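CmeC (Campylobacter jejuni, PDB 4MT4) probably serves as the trimeric outer-membrane exit duct of a drug-efflux system, joining a membrane beta barrel to a long periplasmic alpha-helical tunnel. Local coordinates at residues 3-8 against 291-296; 40-45 against 254-259; 175-180 against 216-221; 185-190 against 202-207; 277-282 against 356-361. All coordinates share one frame; numbering follows the deposited sequence.

Contact 1. Residues 3-8 against 291-296; sequences LSPNLN and VARTAF
Leu-3 and Arg-293 carry most of this contact, with Thr-294 and Pro-5 completing it. Arg-293 belongs to segment 291-296, on helix 273-293, and its side chain, bent at chi3 (-79°), swings the guanidinium over to the extended N-terminal segment 3-8. There it meets one carbonyl side-on. NH2 of Arg-293 donates to O of Leu-3 at 2.7 Å with an N-H...O angle of 155°, and NE of Arg-293 reaches the same O of Leu-3 at 3.1 Å over a more bent path. The oxygen lies within a few degrees of the guanidinium plane, and both nitrogens lie in the plane of the carbonyl, so the rotation of the flat group is fixed by two bonds to a single acceptor. CD of Pro-5 packs obliquely against NH2 of Arg-293 at 3.3 Å. The Leu-3 side chain crosses Thr-294 obliquely, its CD1 3.5 Å from the backbone O of Arg-293 and 3.8 Å from CG2 of Thr-294. OG1 of Thr-294 turns instead to the O of Val-291. The chain leaving the lipid-bearing N-terminus is further tied to the helices by Ser-4 OG, bonded to Asp-132, and Pro-5 O, bonded to Asn-286. The acceptor for Arg-293 is a main-chain oxygen, so the grip on segment 3-8 joins a charged donor to a neutral carbonyl and is not a salt bridge.

Contact 2. Residues 40-45 against 254-259; sequences DFDDEN and NLKEFD
Neither segment forms a continuous regular element here: 40-41 closes a 3-10 turn, Asp-42 has positive phi and psi, and helix 44-56 starts just after Asp-43, while 254-259 is extended loop. The backbones stay well apart, the nearest CA atoms being those of Asp-40 and Phe-258 at 7.4 Å, and the gap is spanned largely by side chains. Lys-256 reaches across with a chain bent at chi3. Its NZ donates to the main-chain O of Asp-40 at 3.0 Å, in the carbonyl plane and on a lone pair. The same NZ of Lys-256 meets OD2 of Asp-42, also at 3.0 Å, in a tip-to-tip salt bridge that uses the syn lone pair of the carboxylate. Beside this polar pair the rings of Phe-41 and Phe-258 meet obliquely, their centroids 5.1 Å apart and planes at 54°, with CD1 of Phe-41 against CZ of Phe-258 at 3.7 Å. At the far end, OD2 of Asp-40 and OD1 of Asp-259, two like charges, come within 3.8 Å. Asp-43 caps helix 44-56, its OD1 accepting weakly from N of Asn-45 and more firmly from ND2 of the same Asn-45, and its OD2 is bonded to Tyr-163. The aromatic pair faces helix 411-445, Phe-41 lying on Val-440 and Phe-258 on Ile-439, while Phe-164 of helix 129-195 meets Phe-41 edge-to-face.

Contact 3. Residues 175-180 against 216-221; sequences ALKEAY and LQYNEA
Gln-217 opens the contact from helix 201-236: its CB takes the CD2 methyl of Leu-176 at 3.7 Å, the two side chains crossing at about a right angle, while its OE1 is bonded to Ser-213. Tyr-218 follows and buries more than any other residue here. With CG anti to the backbone N, its ring is laid along the backbone of helix 129-195, one face on the O of Leu-176 and the CA of Lys-177. That CA of Lys-177 stands 3.8 Å from the ring centroid of Tyr-218, 20° off the normal, a CH-pi contact. The axes of the short helical segments run antiparallel at 158° and approach to 8.9 Å, as expected for neighbouring helices of the coiled-coil hairpins that build the tunnel of outer membrane factors. Farther out, OH of Tyr-218 touches CG of Lys-177 at 3.2 Å, the extended lysine running alongside the tyrosine and pointing the same way. On the side of CD2, the Tyr-218 ring meets Tyr-180 obliquely, planes at 33°, with CG of Tyr-180 at 3.9 Å from that CD2. One turn on, Ala-221 offers CB to CD1 of Leu-176 at 3.6 Å, while Leu-422 of helix 411-445 also touches this leucine.

Contact 4. Residues 185-190 against 202-207; sequences EIYRIN and YELAQA
The O of Ile-186 is held by two donors, both from Asn-190. The backbone N of Asn-190 makes the usual helical bond at 3.1 Å, and its side-chain ND2 adds a second to the same O of Ile-186 at 2.9 Å. This side-chain bond is almost straight (177°) and lies in the amide plane, although ND2 stands above the carbonyl plane. The bond to its own helix fixes the rotation of the amide; CB of Asn-190, which points toward the other helix, meets CB of Ala-207 at 4.0 Å, so a buried polar residue packs through carbon. Tyr-187, with CG anti to the backbone N (chi1 175°), flanks the same alanine. Its CD1 lies 4.1 Å from CB of Ala-207, and its CE1 meets CD1 of Leu-204 at 3.7 Å in an oblique crossing. That leucine methyl also reaches the backbone O of Asn-190 at 3.5 Å. Ile-186 touches Ala-207 more loosely and leans on Tyr-414 and Leu-415 of helix 411-445, while Tyr-202 forms a cation-pi pair with Arg-403 of the second subunit. Antiparallel axes at 160°, with a small alanine at the closest CA pair, fit the packing near the turn of a helical hairpin in the periplasmic tunnel of an outer membrane factor.

Contact 5. Residues 277-282 against 356-361; sequences SSLEKL and VNYQNT
Polar atoms set the centre of this contact. OG of Ser-278, anti to the backbone N (chi1 -166°), points from helix 273-293 into helix 339-405 and comes to 3.2 Å from CA of Tyr-358. It also stands 3.4 Å from OG1 of Thr-361. That threonine hydroxyl is held within its own helix, where OG1 of Thr-361 donates to the O of Asn-357 at 2.7 Å, from above the carbonyl plane. The same oxygen accepts the backbone N of Thr-361, so two donors from one residue meet there, and the bond sets the rotation of the threonine side chain. Apolar packing flanks this serine. Tyr-358 and Leu-279 lie side by side and point the same way, both with CG anti to the backbone N; CE1 of Tyr-358 is 4.1 Å from CB of Leu-279, and the backbone N of Leu-279 stands at the edge of the ring. Ile-9 touches both side chains. The preceding residue, Ser-277, has its OG bonded to Asp-147 of helix 129-195, while Asn-357 packs on Leu-62 of the third subunit. With the small Ser-278 facing it, the CA of Tyr-358 comes to 5.3 Å from the CA of Ser-278. Antiparallel segments at 168°, with axes 9.0 Å apart and the third subunit alongside, are in keeping with the close-packed helical barrel of the outer membrane factor fold.

In the fold
Contacts 1 and 3 are surface contacts; contacts 2, 4 and 5 are partly buried. Contacts 3 and 4 join the same pair, helices 129-195 and 201-236, with centres about 18 Å apart, and both also meet the second subunit. Contact 5 packs helices too, but nearer the chain's centre and around hydroxyls, where contacts 3 and 4 rely on tyrosines, leucines and alanines. Contacts 1 and 2 involve irregular segments and are the two bridged by clear hydrogen bonds, contact 1 by an arginine and contact 2 by a lysine beside a phenylalanine pair. Contacts 1 and 5 share helix 273-293 and touch through Leu-7 and Leu-282, whereas contact 4 lies about 83 Å from contact 1, centre to centre.

Contact 1. Residues 3-8 against 291-296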
# COMPACT_ATOMS: atom_id res chain seq x y z
N LEU B 3 -5.37 7.04 -35.32
CA LEU B 3 -6.74 7.27 -34.86
C LEU B 3 -6.75 7.81 -33.43
O LEU B 3 -7.79 7.86 -32.77
CB LEU B 3 -7.56 5.98 -34.94
CG LEU B 3 -7.63 5.34 -36.32
CD1 LEU B 3 -8.53 4.11 -36.29
CD2 LEU B 3 -8.12 6.34 -37.37
N SER B 4 -5.57 8.22 -32.96
CA SER B 4 -5.45 8.83 -31.64
C SER B 4 -6.11 10.20 -31.61
O SER B 4 -5.84 11.04 -32.46
CB SER B 4 -3.98 8.94 -31.23
OG SER B 4 -3.44 7.66 -30.93
N PRO B 5 -6.98 10.42 -30.61
CA PRO B 5 -7.68 11.70 -30.49
C PRO B 5 -6.74 12.81 -30.07
O PRO B 5 -5.68 12.53 -29.51
CB PRO B 5 -8.73 11.42 -29.41
CG PRO B 5 -8.10 10.36 -28.57
CD PRO B 5 -7.32 9.49 -29.52
N ASN B 6 -7.12 14.06 -30.33
CA ASN B 6 -6.35 15.21 -29.87
C ASN B 6 -6.33 15.28 -28.35
O ASN B 6 -7.38 15.22 -27.71
CB ASN B 6 -6.91 16.51 -30.46
CG ASN B 6 -6.70 16.61 -31.96
OD1 ASN B 6 -5.82 15.96 -32.52
ND2 ASN B 6 -7.50 17.44 -32.61
N LEU B 7 -5.14 15.41 -27.77
CA LEU B 7 -5.01 15.50 -26.33
C LEU B 7 -5.21 16.93 -25.87
O LEU B 7 -4.40 17.81 -26.16
CB LEU B 7 -3.65 14.97 -25.87
CG LEU B 7 -3.48 14.82 -24.36
CD1 LEU B 7 -4.51 13.85 -23.80
CD2 LEU B 7 -2.08 14.35 -24.04
N ASN B 8 -6.30 17.17 -25.14
CA ASN B 8 -6.65 18.51 -24.69
C ASN B 8 -6.56 18.68 -23.18
O ASN B 8 -7.54 18.50 -22.47
CB ASN B 8 -8.05 18.88 -25.17
CG ASN B 8 -8.17 18.88 -26.68
OD1 ASN B 8 -9.02 18.20 -27.25
ND2 ASN B 8 -7.31 19.65 -27.34
N VAL B 291 -4.94 3.04 -30.80
CA VAL B 291 -4.65 1.64 -31.06
C VAL B 291 -5.91 0.79 -31.02
O VAL B 291 -6.12 -0.09 -31.86
CB VAL B 291 -3.63 1.08 -30.05
CG1 VAL B 291 -3.43 -0.42 -30.24
CG2 VAL B 291 -2.30 1.82 -30.16
N ALA B 292 -6.76 1.06 -30.03
CA ALA B 292 -7.99 0.31 -29.84
C ALA B 292 -8.99 0.57 -30.96
O ALA B 292 -9.75 -0.32 -31.34
CB ALA B 292 -8.61 0.65 -28.50
N ARG B 293 -8.97 1.78 -31.51
CA ARG B 293 -9.91 2.17 -32.55
C ARG B 293 -9.54 1.60 -33.92
O ARG B 293 -10.37 1.54 -34.82
CB ARG B 293 -10.04 3.69 -32.63
CG ARG B 293 -10.67 4.32 -31.40
CD ARG B 293 -11.41 5.62 -31.71
NE ARG B 293 -10.51 6.76 -31.86
CZ ARG B 293 -10.73 7.96 -31.33
NH1 ARG B 293 -11.82 8.17 -30.60
NH2 ARG B 293 -9.87 8.95 -31.51
N THR B 294 -8.29 1.18 -34.07
CA THR B 294 -7.82 0.62 -35.33
C THR B 294 -8.43 -0.76 -35.59
O THR B 294 -8.38 -1.26 -36.71
CB THR B 294 -6.29 0.48 -35.37
OG1 THR B 294 -5.84 -0.34 -34.28
CG2 THR B 294 -5.62 1.85 -35.28
N ALA B 295 -9.00 -1.36 -34.55
CA ALA B 295 -9.62 -2.67 -34.66
C ALA B 295 -10.87 -2.64 -35.54
O ALA B 295 -11.28 -3.66 -36.08
CB ALA B 295 -9.97 -3.20 -33.27
N PHE B 296 -11.46 -1.46 -35.68
CA PHE B 296 -12.62 -1.27 -36.54
C PHE B 296 -12.24 -1.28 -38.02
O PHE B 296 -13.06 -1.60 -38.88
CB PHE B 296 -13.33 0.04 -36.20
CG PHE B 296 -14.37 -0.08 -35.12
CD1 PHE B 296 -15.51 -0.84 -35.31
CD2 PHE B 296 -14.21 0.59 -33.91
CE1 PHE B 296 -16.46 -0.95 -34.32
CE2 PHE B 296 -15.17 0.48 -32.91
CZ PHE B 296 -16.29 -0.28 -33.12

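Contact 2. Residues 40-45 against 254-259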
# COMPACT_ATOMS: atom_id res chain seq x y z
N ASP B 40 23.68 23.85 0.89
CA ASP B 40 23.49 25.18 1.45
C ASP B 40 23.29 25.13 2.96
O ASP B 40 23.13 26.16 3.61
CB ASP B 40 22.31 25.88 0.78
CG ASP B 40 22.63 26.36 -0.62
OD1 ASP B 40 23.79 26.73 -0.87
OD2 ASP B 40 21.72 26.35 -1.48
N PHE B 41 23.30 23.92 3.52
CA PHE B 41 23.23 23.74 4.96
C PHE B 41 24.63 23.86 5.57
O PHE B 41 24.78 23.88 6.79
CB PHE B 41 22.61 22.39 5.32
CG PHE B 41 21.12 22.34 5.13
CD1 PHE B 41 20.27 22.99 6.01
CD2 PHE B 41 20.57 21.63 4.08
CE1 PHE B 41 18.90 22.94 5.84
CE2 PHE B 41 19.20 21.58 3.90
CZ PHE B 41 18.37 22.23 4.78
N ASP B 42 25.63 23.93 4.70
CA ASP B 42 27.03 24.06 5.10
C ASP B 42 27.44 22.93 6.05
O ASP B 42 28.16 23.15 7.02
CB ASP B 42 27.27 25.42 5.75
CG ASP B 42 26.63 26.56 4.96
OD1 ASP B 42 26.63 26.50 3.72
OD2 ASP B 42 26.13 27.51 5.60
N ASP B 43 26.98 21.72 5.75
CA ASP B 43 27.27 20.55 6.57
C ASP B 43 27.96 19.48 5.72
O ASP B 43 27.34 18.87 4.85
CB ASP B 43 25.97 20.00 7.18
CG ASP B 43 26.23 18.99 8.29
OD1 ASP B 43 27.31 18.37 8.31
OD2 ASP B 43 25.33 18.82 9.14
N GLU B 44 29.25 19.27 5.98
CA GLU B 44 30.02 18.30 5.21
C GLU B 44 29.59 16.88 5.52
O GLU B 44 29.66 15.99 4.67
CB GLU B 44 31.52 18.48 5.47
CG GLU B 44 32.39 17.98 4.33
CD GLU B 44 32.13 18.71 3.03
OE1 GLU B 44 31.62 18.08 2.08
OE2 GLU B 44 32.43 19.93 2.96
N ASN B 45 29.12 16.66 6.75
CA ASN B 45 28.61 15.35 7.15
C ASN B 45 27.33 15.02 6.40
O ASN B 45 27.11 13.88 5.99
CB ASN B 45 28.35 15.31 8.66
CG ASN B 45 29.53 15.82 9.46
OD1 ASN B 45 30.50 15.10 9.71
ND2 ASN B 45 29.45 17.08 9.88
N ASN B 254 22.79 25.50 12.50
CA ASN B 254 22.75 26.90 12.91
C ASN B 254 21.88 27.73 11.97
O ASN B 254 21.95 27.59 10.75
CB ASN B 254 24.16 27.48 12.98
CG ASN B 254 24.74 27.41 14.37
OD1 ASN B 254 24.14 26.84 15.29
ND2 ASN B 254 25.92 28.00 14.55
N LEU B 255 21.05 28.59 12.56
CA LEU B 255 20.07 29.36 11.80
C LEU B 255 20.73 30.33 10.82
O LEU B 255 21.42 31.27 11.22
CB LEU B 255 19.15 30.13 12.76
CG LEU B 255 17.89 30.81 12.20
CD1 LEU B 255 18.17 32.23 11.73
CD2 LEU B 255 17.26 29.97 11.09
N LYS B 256 20.51 30.07 9.54
CA LYS B 256 20.90 31.00 8.48
C LYS B 256 19.69 31.27 7.60
O LYS B 256 18.61 30.75 7.85
CB LYS B 256 22.06 30.44 7.66
CG LYS B 256 21.78 29.07 7.04
CD LYS B 256 22.93 28.60 6.16
CE LYS B 256 23.08 29.48 4.92
NZ LYS B 256 24.12 28.97 4.00
N GLU B 257 19.88 32.09 6.56
CA GLU B 257 18.81 32.34 5.60
C GLU B 257 19.04 31.56 4.32
O GLU B 257 20.16 31.50 3.81
CB GLU B 257 18.69 33.83 5.30
CG GLU B 257 17.71 34.15 4.18
CD GLU B 257 16.28 33.74 4.50
OE1 GLU B 257 15.95 33.57 5.69
OE2 GLU B 257 15.49 33.58 3.55
N PHE B 258 17.98 30.95 3.80
CA PHE B 258 18.07 30.12 2.61
C PHE B 258 17.36 30.76 1.42
O PHE B 258 16.28 31.33 1.57
CB PHE B 258 17.49 28.73 2.88
CG PHE B 258 18.20 27.98 3.97
CD1 PHE B 258 17.83 28.15 5.30
CD2 PHE B 258 19.23 27.10 3.68
CE1 PHE B 258 18.48 27.46 6.30
CE2 PHE B 258 19.88 26.41 4.68
CZ PHE B 258 19.51 26.59 5.99
N ASP B 259 17.96 30.65 0.24
CA ASP B 259 17.36 31.16 -0.98
C ASP B 259 16.30 30.20 -1.52
O ASP B 259 16.54 29.46 -2.47
CB ASP B 259 18.42 31.42 -2.05
CG ASP B 259 19.46 30.31 -2.12
OD1 ASP B 259 19.26 29.26 -1.47
OD2 ASP B 259 20.47 30.49 -2.83

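Contact 3. Residues 175-180 against 216-221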
# COMPACT_ATOMS: atom_id res chain seq x y z
N ALA B 175 21.43 16.42 26.07
CA ALA B 175 20.83 17.31 27.05
C ALA B 175 20.28 16.52 28.23
O ALA B 175 20.36 16.95 29.38
CB ALA B 175 19.74 18.15 26.41
N LEU B 176 19.72 15.35 27.92
CA LEU B 176 19.17 14.47 28.95
C LEU B 176 20.27 13.69 29.65
O LEU B 176 20.06 13.12 30.73
CB LEU B 176 18.14 13.53 28.34
CG LEU B 176 16.72 14.10 28.24
CD1 LEU B 176 15.90 13.38 27.18
CD2 LEU B 176 16.04 14.00 29.59
N LYS B 177 21.46 13.65 29.05
CA LYS B 177 22.61 13.03 29.69
C LYS B 177 23.06 13.88 30.87
O LYS B 177 23.19 13.39 31.99
CB LYS B 177 23.77 12.86 28.70
CG LYS B 177 25.04 12.31 29.33
CD LYS B 177 26.17 12.17 28.33
CE LYS B 177 27.43 11.63 28.98
NZ LYS B 177 28.56 11.50 28.02
N GLU B 178 23.29 15.17 30.61
CA GLU B 178 23.68 16.12 31.64
C GLU B 178 22.60 16.25 32.71
O GLU B 178 22.90 16.34 33.90
CB GLU B 178 23.97 17.49 31.03
CG GLU B 178 23.82 18.67 31.98
CD GLU B 178 24.80 18.64 33.14
OE1 GLU B 178 25.83 17.92 33.04
OE2 GLU B 178 24.55 19.33 34.14
N ALA B 179 21.35 16.27 32.26
CA ALA B 179 20.21 16.35 33.17
C ALA B 179 20.19 15.15 34.11
O ALA B 179 19.75 15.25 35.25
CB ALA B 179 18.91 16.43 32.39
N TYR B 180 20.68 14.02 33.62
CA TYR B 180 20.77 12.81 34.42
C TYR B 180 21.95 12.86 35.38
O TYR B 180 21.85 12.44 36.53
CB TYR B 180 20.88 11.58 33.52
CG TYR B 180 21.32 10.33 34.25
CD1 TYR B 180 20.45 9.63 35.07
CD2 TYR B 180 22.62 9.85 34.12
CE1 TYR B 180 20.85 8.49 35.74
CE2 TYR B 180 23.03 8.71 34.78
CZ TYR B 180 22.14 8.03 35.59
OH TYR B 180 22.55 6.90 36.25
N LEU B 216 15.01 7.44 33.31
CA LEU B 216 14.00 6.89 32.41
C LEU B 216 13.89 7.72 31.14
O LEU B 216 13.83 7.18 30.03
CB LEU B 216 12.64 6.82 33.12
CG LEU B 216 11.46 6.29 32.30
CD1 LEU B 216 11.76 4.88 31.79
CD2 LEU B 216 10.19 6.31 33.12
N GLN B 217 13.87 9.04 31.31
CA GLN B 217 13.80 9.96 30.18
C GLN B 217 15.07 9.87 29.33
O GLN B 217 15.02 9.99 28.11
CB GLN B 217 13.61 11.40 30.66
CG GLN B 217 12.28 11.64 31.36
CD GLN B 217 12.23 12.99 32.05
OE1 GLN B 217 11.96 13.08 33.25
NE2 GLN B 217 12.48 14.06 31.30
N TYR B 218 16.20 9.66 30.00
CA TYR B 218 17.49 9.54 29.33
C TYR B 218 17.50 8.35 28.36
O TYR B 218 17.84 8.51 27.19
CB TYR B 218 18.60 9.40 30.37
CG TYR B 218 20.01 9.43 29.81
CD1 TYR B 218 20.27 9.91 28.53
CD2 TYR B 218 21.08 8.96 30.56
CE1 TYR B 218 21.56 9.93 28.02
CE2 TYR B 218 22.37 8.97 30.06
CZ TYR B 218 22.61 9.46 28.79
OH TYR B 218 23.89 9.47 28.29
N ASN B 219 17.12 7.18 28.86
CA ASN B 219 17.13 5.96 28.04
C ASN B 219 16.11 6.01 26.90
O ASN B 219 16.29 5.35 25.88
CB ASN B 219 16.87 4.74 28.92
CG ASN B 219 18.10 4.34 29.72
OD1 ASN B 219 19.22 4.37 29.22
ND2 ASN B 219 17.89 3.98 30.98
N GLU B 220 15.04 6.78 27.09
CA GLU B 220 14.06 6.99 26.03
C GLU B 220 14.69 7.78 24.89
O GLU B 220 14.43 7.52 23.71
CB GLU B 220 12.83 7.72 26.56
CG GLU B 220 11.69 6.81 26.97
CD GLU B 220 11.09 6.07 25.79
OE1 GLU B 220 10.98 6.67 24.70
OE2 GLU B 220 10.73 4.88 25.95
N ALA B 221 15.54 8.74 25.25
CA ALA B 221 16.23 9.57 24.27
C ALA B 221 17.24 8.75 23.48
O ALA B 221 17.40 8.95 22.27
CB ALA B 221 16.91 10.73 24.95

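Contact 4. Residues 185-190 against 202-207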
# COMPACT_ATOMS: atom_id res chain seq x y z
N GLU B 185 23.90 13.70 41.08
CA GLU B 185 24.65 14.48 42.05
C GLU B 185 23.73 15.05 43.12
O GLU B 185 24.08 15.10 44.30
CB GLU B 185 25.42 15.61 41.36
CG GLU B 185 26.21 16.50 42.31
CD GLU B 185 27.33 15.77 43.03
OE1 GLU B 185 27.80 14.74 42.50
OE2 GLU B 185 27.74 16.22 44.12
N ILE B 186 22.54 15.47 42.70
CA ILE B 186 21.54 15.99 43.62
C ILE B 186 21.14 14.93 44.64
O ILE B 186 21.07 15.20 45.84
CB ILE B 186 20.29 16.49 42.88
CG1 ILE B 186 20.59 17.79 42.12
CG2 ILE B 186 19.13 16.71 43.84
CD1 ILE B 186 19.46 18.26 41.24
N TYR B 187 20.91 13.71 44.16
CA TYR B 187 20.52 12.61 45.03
C TYR B 187 21.66 12.21 45.97
O TYR B 187 21.43 11.89 47.14
CB TYR B 187 20.08 11.40 44.21
CG TYR B 187 19.77 10.19 45.07
CD1 TYR B 187 18.61 10.13 45.83
CD2 TYR B 187 20.65 9.12 45.12
CE1 TYR B 187 18.33 9.04 46.62
CE2 TYR B 187 20.38 8.01 45.91
CZ TYR B 187 19.22 7.98 46.66
OH TYR B 187 18.94 6.89 47.45
N ARG B 188 22.89 12.23 45.46
CA ARG B 188 24.06 11.87 46.25
C ARG B 188 24.22 12.82 47.44
O ARG B 188 24.56 12.39 48.54
CB ARG B 188 25.33 11.89 45.39
CG ARG B 188 26.54 11.28 46.07
CD ARG B 188 27.82 11.61 45.32
NE ARG B 188 28.13 13.04 45.38
CZ ARG B 188 28.89 13.59 46.32
NH1 ARG B 188 29.43 12.84 47.27
NH2 ARG B 188 29.12 14.90 46.31
N ILE B 189 23.97 14.10 47.20
CA ILE B 189 24.03 15.10 48.25
C ILE B 189 22.94 14.87 49.29
O ILE B 189 23.21 14.88 50.50
CB ILE B 189 23.89 16.53 47.68
CG1 ILE B 189 25.07 16.86 46.76
CG2 ILE B 189 23.81 17.55 48.80
CD1 ILE B 189 26.42 16.75 47.44
N ASN B 190 21.72 14.65 48.82
CA ASN B 190 20.59 14.42 49.71
C ASN B 190 20.67 13.08 50.44
O ASN B 190 20.05 12.90 51.49
CB ASN B 190 19.27 14.51 48.93
CG ASN B 190 18.81 15.94 48.73
OD1 ASN B 190 18.03 16.47 49.52
ND2 ASN B 190 19.31 16.58 47.68
N TYR B 202 11.09 12.53 53.22
CA TYR B 202 10.28 13.12 52.16
C TYR B 202 11.14 13.74 51.06
O TYR B 202 10.90 13.52 49.88
CB TYR B 202 9.34 14.17 52.75
CG TYR B 202 8.32 14.72 51.77
CD1 TYR B 202 7.19 13.99 51.44
CD2 TYR B 202 8.50 15.97 51.18
CE1 TYR B 202 6.25 14.49 50.55
CE2 TYR B 202 7.57 16.47 50.29
CZ TYR B 202 6.45 15.73 49.98
OH TYR B 202 5.52 16.23 49.09
N GLU B 203 12.14 14.51 51.46
CA GLU B 203 13.02 15.18 50.51
C GLU B 203 13.93 14.19 49.79
O GLU B 203 14.22 14.35 48.60
CB GLU B 203 13.87 16.24 51.22
CG GLU B 203 13.09 17.46 51.69
CD GLU B 203 12.32 17.21 52.98
OE1 GLU B 203 12.82 16.43 53.83
OE2 GLU B 203 11.23 17.78 53.14
N LEU B 204 14.38 13.17 50.51
CA LEU B 204 15.22 12.13 49.93
C LEU B 204 14.46 11.35 48.85
O LEU B 204 15.02 10.97 47.83
CB LEU B 204 15.73 11.17 51.00
CG LEU B 204 16.63 10.03 50.52
CD1 LEU B 204 17.91 10.58 49.92
CD2 LEU B 204 16.93 9.06 51.65
N ALA B 205 13.17 11.14 49.10
CA ALA B 205 12.32 10.43 48.15
C ALA B 205 12.09 11.26 46.89
O ALA B 205 11.99 10.73 45.79
CB ALA B 205 10.99 10.06 48.79
N GLN B 206 12.01 12.58 47.07
CA GLN B 206 11.83 13.49 45.94
C GLN B 206 13.08 13.55 45.07
O GLN B 206 12.99 13.65 43.85
CB GLN B 206 11.46 14.89 46.43
CG GLN B 206 10.05 15.00 47.00
CD GLN B 206 9.67 16.42 47.35
OE1 GLN B 206 10.49 17.19 47.86
NE2 GLN B 206 8.43 16.79 47.06
N ALA B 207 14.24 13.48 45.71
CA ALA B 207 15.51 13.48 45.00
C ALA B 207 15.70 12.16 44.26
O ALA B 207 16.29 12.12 43.17
CB ALA B 207 16.67 13.72 45.96

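Contact 5. Residues 277-282 against 356-361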
# COMPACT_ATOMS: atom_id res chain seq x y z
N SER B 277 5.44 13.27 -14.94
CA SER B 277 5.19 11.83 -15.03
C SER B 277 3.71 11.55 -15.24
O SER B 277 3.34 10.72 -16.07
CB SER B 277 5.68 11.13 -13.76
OG SER B 277 5.20 9.80 -13.70
N SER B 278 2.88 12.23 -14.47
CA SER B 278 1.44 12.05 -14.56
C SER B 278 0.93 12.51 -15.92
O SER B 278 -0.03 11.95 -16.46
CB SER B 278 0.74 12.81 -13.43
OG SER B 278 -0.61 12.41 -13.31
N LEU B 279 1.58 13.52 -16.48
CA LEU B 279 1.23 14.03 -17.80
C LEU B 279 1.53 12.98 -18.88
O LEU B 279 0.67 12.68 -19.71
CB LEU B 279 1.99 15.32 -18.11
CG LEU B 279 1.75 15.91 -19.50
CD1 LEU B 279 0.35 16.49 -19.59
CD2 LEU B 279 2.80 16.95 -19.86
N GLU B 280 2.74 12.44 -18.85
CA GLU B 280 3.17 11.47 -19.86
C GLU B 280 2.36 10.19 -19.82
O GLU B 280 2.13 9.57 -20.86
CB GLU B 280 4.66 11.15 -19.67
CG GLU B 280 5.59 12.31 -19.96
CD GLU B 280 5.65 12.68 -21.43
OE1 GLU B 280 5.19 11.89 -22.28
OE2 GLU B 280 6.18 13.77 -21.74
N LYS B 281 1.92 9.80 -18.63
CA LYS B 281 1.08 8.62 -18.49
C LYS B 281 -0.31 8.87 -19.08
O LYS B 281 -1.01 7.93 -19.45
CB LYS B 281 0.98 8.20 -17.03
CG LYS B 281 2.28 7.65 -16.47
CD LYS B 281 2.16 7.29 -15.00
CE LYS B 281 3.49 6.80 -14.44
NZ LYS B 281 3.39 6.41 -13.01
N LEU B 282 -0.69 10.14 -19.16
CA LEU B 282 -1.97 10.51 -19.75
C LEU B 282 -1.92 10.44 -21.27
O LEU B 282 -2.84 9.93 -21.90
CB LEU B 282 -2.37 11.92 -19.29
CG LEU B 282 -3.61 12.53 -19.96
CD1 LEU B 282 -4.83 11.64 -19.78
CD2 LEU B 282 -3.87 13.93 -19.42
N VAL B 356 -7.85 11.69 -14.40
CA VAL B 356 -8.23 11.91 -13.01
C VAL B 356 -7.00 11.81 -12.11
O VAL B 356 -6.86 12.56 -11.14
CB VAL B 356 -9.30 10.89 -12.56
CG1 VAL B 356 -9.58 11.03 -11.07
CG2 VAL B 356 -10.58 11.09 -13.35
N ASN B 357 -6.10 10.89 -12.45
CA ASN B 357 -4.83 10.77 -11.74
C ASN B 357 -4.00 12.04 -11.89
O ASN B 357 -3.31 12.46 -10.96
CB ASN B 357 -4.03 9.57 -12.26
CG ASN B 357 -4.61 8.24 -11.79
OD1 ASN B 357 -5.39 8.20 -10.84
ND2 ASN B 357 -4.21 7.16 -12.44
N TYR B 358 -4.08 12.66 -13.07
CA TYR B 358 -3.38 13.91 -13.33
C TYR B 358 -3.93 15.04 -12.48
O TYR B 358 -3.17 15.80 -11.87
CB TYR B 358 -3.46 14.27 -14.82
CG TYR B 358 -2.85 15.62 -15.15
CD1 TYR B 358 -1.49 15.75 -15.37
CD2 TYR B 358 -3.64 16.76 -15.23
CE1 TYR B 358 -0.93 16.97 -15.68
CE2 TYR B 358 -3.09 17.99 -15.53
CZ TYR B 358 -1.73 18.09 -15.75
OH TYR B 358 -1.18 19.32 -16.05
N GLN B 359 -5.26 15.16 -12.47
CA GLN B 359 -5.94 16.17 -11.68
C GLN B 359 -5.56 16.05 -10.21
O GLN B 359 -5.23 17.04 -9.55
CB GLN B 359 -7.46 16.04 -11.84
CG GLN B 359 -7.96 16.19 -13.27
CD GLN B 359 -8.28 17.62 -13.64
OE1 GLN B 359 -7.41 18.49 -13.61
NE2 GLN B 359 -9.54 17.88 -13.99
N ASN B 360 -5.58 14.82 -9.70
CA ASN B 360 -5.28 14.55 -8.30
C ASN B 360 -3.83 14.88 -7.95
O ASN B 360 -3.54 15.33 -6.84
CB ASN B 360 -5.58 13.09 -7.96
CG ASN B 360 -5.63 12.83 -6.47
OD1 ASN B 360 -6.65 13.07 -5.82
ND2 ASN B 360 -4.53 12.33 -5.92
N THR B 361 -2.93 14.65 -8.90
CA THR B 361 -1.52 14.99 -8.72
C THR B 361 -1.35 16.51 -8.66
O THR B 361 -0.53 17.03 -7.90
CB THR B 361 -0.64 14.42 -9.85
OG1 THR B 361 -0.83 13.00 -9.93
CG2 THR B 361 0.83 14.71 -9.60